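Local coordinates for glutaredoxin related protein (Sulfolobus solfataricus, PDB 4MNN) that is a thioredoxin-fold protein of the glutaredoxin family, an atypical protein disulfide oxidoreductase that probably carries out thiol-disulfide exchange, at residues P73-N76 with S77-R80; E119-Y122 with Q123-Q126. All blocks are in the same frame, centred on the assembly; numbering follows the deposited sequence.

Interaction 1. Residues P73-N76 with S77-R80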
loop_
_atom_site.group_PDB
_atom_site.type_symbol
_atom_site.label_atom_id
_atom_site.label_comp_id
_atom_site.label_asym_id
_atom_site.label_seq_id
_atom_site.Cartn_x
_atom_site.Cartn_y
_atom_site.Cartn_z
ATOM N N PRO A 73 -1.847 -6.473 -6.140
ATOM C CA PRO A 73 -2.721 -5.554 -5.400
ATOM C C PRO A 73 -2.181 -4.124 -5.497
ATOM O O PRO A 73 -2.934 -3.176 -5.609
ATOM C CB PRO A 73 -2.652 -6.054 -3.964
ATOM C CG PRO A 73 -2.293 -7.466 -4.092
ATOM C CD PRO A 73 -1.409 -7.596 -5.293
ATOM N N PHE A 74 -0.861 -3.982 -5.470
ATOM C CA PHE A 74 -0.246 -2.652 -5.526
ATOM C C PHE A 74 -0.569 -1.960 -6.867
ATOM O O PHE A 74 -1.026 -0.814 -6.893
ATOM C CB PHE A 74 1.276 -2.792 -5.317
ATOM C CG PHE A 74 2.033 -1.496 -5.476
ATOM C CD1 PHE A 74 1.940 -0.493 -4.508
ATOM C CD2 PHE A 74 2.832 -1.283 -6.588
ATOM C CE1 PHE A 74 2.650 0.721 -4.657
ATOM C CE2 PHE A 74 3.544 -0.064 -6.744
ATOM C CZ PHE A 74 3.440 0.926 -5.770
ATOM N N LEU A 75 -0.366 -2.665 -7.975
ATOM C CA LEU A 75 -0.687 -2.116 -9.288
ATOM C C LEU A 75 -2.173 -1.829 -9.395
ATOM O O LEU A 75 -2.571 -0.824 -9.974
ATOM C CB LEU A 75 -0.292 -3.098 -10.407
ATOM C CG LEU A 75 1.212 -3.249 -10.579
ATOM C CD1 LEU A 75 1.490 -4.338 -11.568
ATOM C CD2 LEU A 75 1.817 -1.904 -10.995
ATOM N N ASN A 76 -3.006 -2.709 -8.857
ATOM C CA ASN A 76 -4.436 -2.471 -8.895
ATOM C C ASN A 76 -4.797 -1.191 -8.158
ATOM O O ASN A 76 -5.718 -0.464 -8.559
ATOM C CB ASN A 76 -5.190 -3.605 -8.219
ATOM C CG ASN A 76 -5.880 -4.510 -9.195
ATOM O OD1 ASN A 76 -5.342 -4.833 -10.234
ATOM N ND2 ASN A 76 -7.075 -4.968 -8.833
ATOM N N SER A 77 -4.123 -0.927 -7.047
ATOM C CA SER A 77 -4.463 0.260 -6.297
ATOM C C SER A 77 -4.105 1.488 -7.088
ATOM O O SER A 77 -4.792 2.500 -7.012
ATOM C CB SER A 77 -3.757 0.323 -4.928
ATOM O OG SER A 77 -2.349 0.538 -5.039
ATOM N N LEU A 78 -3.000 1.440 -7.827
ATOM C CA LEU A 78 -2.622 2.617 -8.614
ATOM C C LEU A 78 -3.723 2.968 -9.627
ATOM O O LEU A 78 -4.090 4.137 -9.811
ATOM C CB LEU A 78 -1.322 2.320 -9.366
ATOM C CG LEU A 78 0.025 2.789 -8.752
ATOM C CD1 LEU A 78 -0.028 2.956 -7.288
ATOM C CD2 LEU A 78 1.147 1.863 -9.202
ATOM N N VAL A 79 -4.212 1.945 -10.315
ATOM C CA VAL A 79 -5.252 2.165 -11.318
ATOM C C VAL A 79 -6.540 2.671 -10.668
ATOM O O VAL A 79 -7.169 3.593 -11.173
ATOM C CB VAL A 79 -5.518 0.851 -12.083
ATOM C CG1 VAL A 79 -6.705 1.025 -13.073
ATOM C CG2 VAL A 79 -4.234 0.419 -12.800
ATOM N N ARG A 80 -6.941 2.065 -9.548
ATOM C CA ARG A 80 -8.180 2.482 -8.880
ATOM C C ARG A 80 -8.094 3.921 -8.394
ATOM O O ARG A 80 -9.024 4.708 -8.581
ATOM C CB ARG A 80 -8.508 1.556 -7.698
ATOM C CG ARG A 80 -8.861 0.119 -8.055
ATOM C CD ARG A 80 -9.844 -0.477 -7.004
ATOM N NE ARG A 80 -10.315 -1.780 -7.455
ATOM C CZ ARG A 80 -9.765 -2.942 -7.110
ATOM N NH1 ARG A 80 -8.716 -2.974 -6.279
ATOM N NH2 ARG A 80 -10.227 -4.071 -7.647
#

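Interaction 2. Residues E119-Y122 with Q123-Q126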
loop_
_atom_site.group_PDB
_atom_site.type_symbol
_atom_site.label_atom_id
_atom_site.label_comp_id
_atom_site.label_asym_id
_atom_site.label_seq_id
_atom_site.Cartn_x
_atom_site.Cartn_y
_atom_site.Cartn_z
ATOM N N GLU A 119 -5.557 -5.283 -0.541
ATOM C CA GLU A 119 -6.472 -4.726 -1.548
ATOM C C GLU A 119 -7.674 -4.033 -0.928
ATOM O O GLU A 119 -8.109 -2.959 -1.363
ATOM C CB GLU A 119 -6.926 -5.849 -2.466
ATOM C CG GLU A 119 -7.740 -5.365 -3.662
ATOM C CD GLU A 119 -7.334 -6.091 -4.938
ATOM O OE1 GLU A 119 -7.591 -7.319 -5.056
ATOM O OE2 GLU A 119 -6.749 -5.428 -5.817
ATOM N N PHE A 120 -8.208 -4.662 0.110
ATOM C CA PHE A 120 -9.361 -4.163 0.840
ATOM C C PHE A 120 -8.972 -2.829 1.508
ATOM O O PHE A 120 -9.649 -1.813 1.328
ATOM C CB PHE A 120 -9.782 -5.206 1.888
ATOM C CG PHE A 120 -10.925 -4.768 2.763
ATOM C CD1 PHE A 120 -12.236 -4.831 2.301
ATOM C CD2 PHE A 120 -10.689 -4.316 4.059
ATOM C CE1 PHE A 120 -13.317 -4.450 3.125
ATOM C CE2 PHE A 120 -11.743 -3.932 4.892
ATOM C CZ PHE A 120 -13.065 -4.002 4.424
ATOM N N LEU A 121 -7.840 -2.808 2.209
ATOM C CA LEU A 121 -7.437 -1.567 2.879
ATOM C C LEU A 121 -7.022 -0.462 1.917
ATOM O O LEU A 121 -7.246 0.710 2.212
ATOM C CB LEU A 121 -6.327 -1.849 3.907
ATOM C CG LEU A 121 -6.829 -2.685 5.086
ATOM C CD1 LEU A 121 -5.634 -3.022 6.031
ATOM C CD2 LEU A 121 -7.928 -1.894 5.879
ATOM N N TYR A 122 -6.458 -0.815 0.757
ATOM C CA TYR A 122 -6.078 0.219 -0.228
ATOM C C TYR A 122 -7.350 0.947 -0.627
ATOM O O TYR A 122 -7.348 2.168 -0.821
ATOM C CB TYR A 122 -5.460 -0.387 -1.481
ATOM C CG TYR A 122 -4.059 -0.911 -1.293
ATOM C CD1 TYR A 122 -3.616 -2.037 -2.007
ATOM C CD2 TYR A 122 -3.159 -0.262 -0.425
ATOM C CE1 TYR A 122 -2.296 -2.512 -1.872
ATOM C CE2 TYR A 122 -1.826 -0.727 -0.272
ATOM C CZ TYR A 122 -1.411 -1.848 -1.011
ATOM O OH TYR A 122 -0.114 -2.289 -0.937
ATOM N N GLN A 123 -8.446 0.203 -0.744
ATOM C CA GLN A 123 -9.705 0.839 -1.125
ATOM C C GLN A 123 -10.259 1.678 0.016
ATOM O O GLN A 123 -10.831 2.728 -0.221
ATOM C CB GLN A 123 -10.694 -0.211 -1.593
ATOM C CG GLN A 123 -10.234 -0.793 -2.935
ATOM C CD GLN A 123 -11.116 -1.898 -3.404
ATOM O OE1 GLN A 123 -10.880 -3.066 -3.107
ATOM N NE2 GLN A 123 -12.163 -1.539 -4.137
ATOM N N VAL A 124 -10.093 1.213 1.249
ATOM C CA VAL A 124 -10.529 2.002 2.389
ATOM C C VAL A 124 -9.750 3.350 2.423
ATOM O O VAL A 124 -10.329 4.420 2.699
ATOM C CB VAL A 124 -10.301 1.222 3.703
ATOM C CG1 VAL A 124 -10.595 2.106 4.894
ATOM C CG2 VAL A 124 -11.164 -0.039 3.728
ATOM N N SER A 125 -8.451 3.328 2.118
ATOM C CA SER A 125 -7.657 4.577 2.142
ATOM C C SER A 125 -8.134 5.568 1.075
ATOM O O SER A 125 -7.969 6.784 1.219
ATOM C CB SER A 125 -6.149 4.274 1.948
ATOM O OG SER A 125 -5.779 4.027 0.590
ATOM N N GLN A 126 -8.728 5.035 0.012
ATOM C CA GLN A 126 -9.288 5.866 -1.072
ATOM C C GLN A 126 -10.567 6.568 -0.635
ATOM O O GLN A 126 -10.794 7.746 -0.963
ATOM C CB GLN A 126 -9.673 4.984 -2.249
ATOM C CG GLN A 126 -8.755 4.974 -3.405
ATOM C CD GLN A 126 -9.302 4.077 -4.511
ATOM O OE1 GLN A 126 -9.100 2.877 -4.494
ATOM N NE2 GLN A 126 -10.024 4.659 -5.442
#

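Interaction 1. Residues P73-N76 with S77-R80
S77 turns its hydroxyl back onto F74 in a local, largely buried contact along helix 71-83, where side chains meet residues three and four positions earlier. S77 OG, set between its own backbone N and carbonyl carbon (chi1 69°), donates to F74 O at 2.6 Å. The same carbonyl also takes the helical bond from L78 N at 3.1 Å, and is gripped twice. Y60 on the neighbouring strand is a further hydrogen-bond partner of S77 OG, so a small hydroxyl suits this buried position. Replacing the serine with an alanine would probably cost F74 O one of its two donors and the Y60 hydroxyl this partner. The helix follows the antiparallel strands 49-54 and 57-63, completing the beta-beta-alpha half of a thioredoxin fold. F74, L75 and L78 form the apolar side that packs on helices 4-11 and 27-33: L78 CD2 comes 3.9 Å from F74 CE2, while L78 CD1 stands over one face of the ring toward its rim. L75 CD2 meets L78 CD2 at 4.2 Å, and F33 packs against all three. On another flank, N76 ND2 sits 3.5 Å from R80 NH2, with amide and guanidinium planes 82° apart. Both groups are donors gathered about the carboxylate of E119, R80 in a salt bridge and N76 in a weak hydrogen bond. The arginine's aliphatic part lies closer in, R80 CG being 3.2 Å from N76 O.

Interaction 2. Residues E119-Y122 with Q123-Q126
Y122 O is held by two donors that arrive from the same face of its carbonyl plane: S125 OG at 2.8 Å and Q126 N at 3.3 Å. The first torsion of S125, 79°, folds the hydroxyl over its own helix, so a serine can pack beside Y59, Y60 and L133 while its polar atom is paired. The ring of Y122 packs on Y62, L133 and I135 of the sheet and stacks on that of Y60. On a different side, F120 presents one ring face to V124, whose CG2 lies 4.1 Å from F120 CE2 and toward the rim; L121 CD2 approaches the same methyl at 4.3 Å. A branched valine suits the spot because, with CG1 anti to the backbone N (chi1 173°), CG2 is left to fill the angle between these two side chains. All this belongs to helix 114-127, the crossover of the beta-alpha-beta unit between strands 101-107 and 131-137, with L121 packed on L133. Q126, its chain extended beyond CG, gives its NE2 to V85 O. The S125 hydroxyl can be buried against the sheet because a main-chain carbonyl of its own helix satisfies it.

Overall arrangement
Interactions 1 and 2, with centres about 10 Å apart, lie on neighbouring helices from the two thioredoxin-like halves of the chain and touch directly. E119 OE2 of interaction 2 is 3.2 Å from R80 NH1, a salt bridge, and 3.1 Å from N76 ND2, a weak hydrogen bond, so one carboxylate draws together both donors of interaction 1. Deeper in, S77 CB packs 3.8 Å from Y122 CD1, and Y60, hydrogen-bonded to the S77 hydroxyl and stacked on Y122, ties both to the sheet. Helix 114-127 starts at C114, which forms a disulfide with C111, a CxxC arrangement consistent with a thioredoxin-type redox site; P73 lies near this pair without touching it and packs on P115.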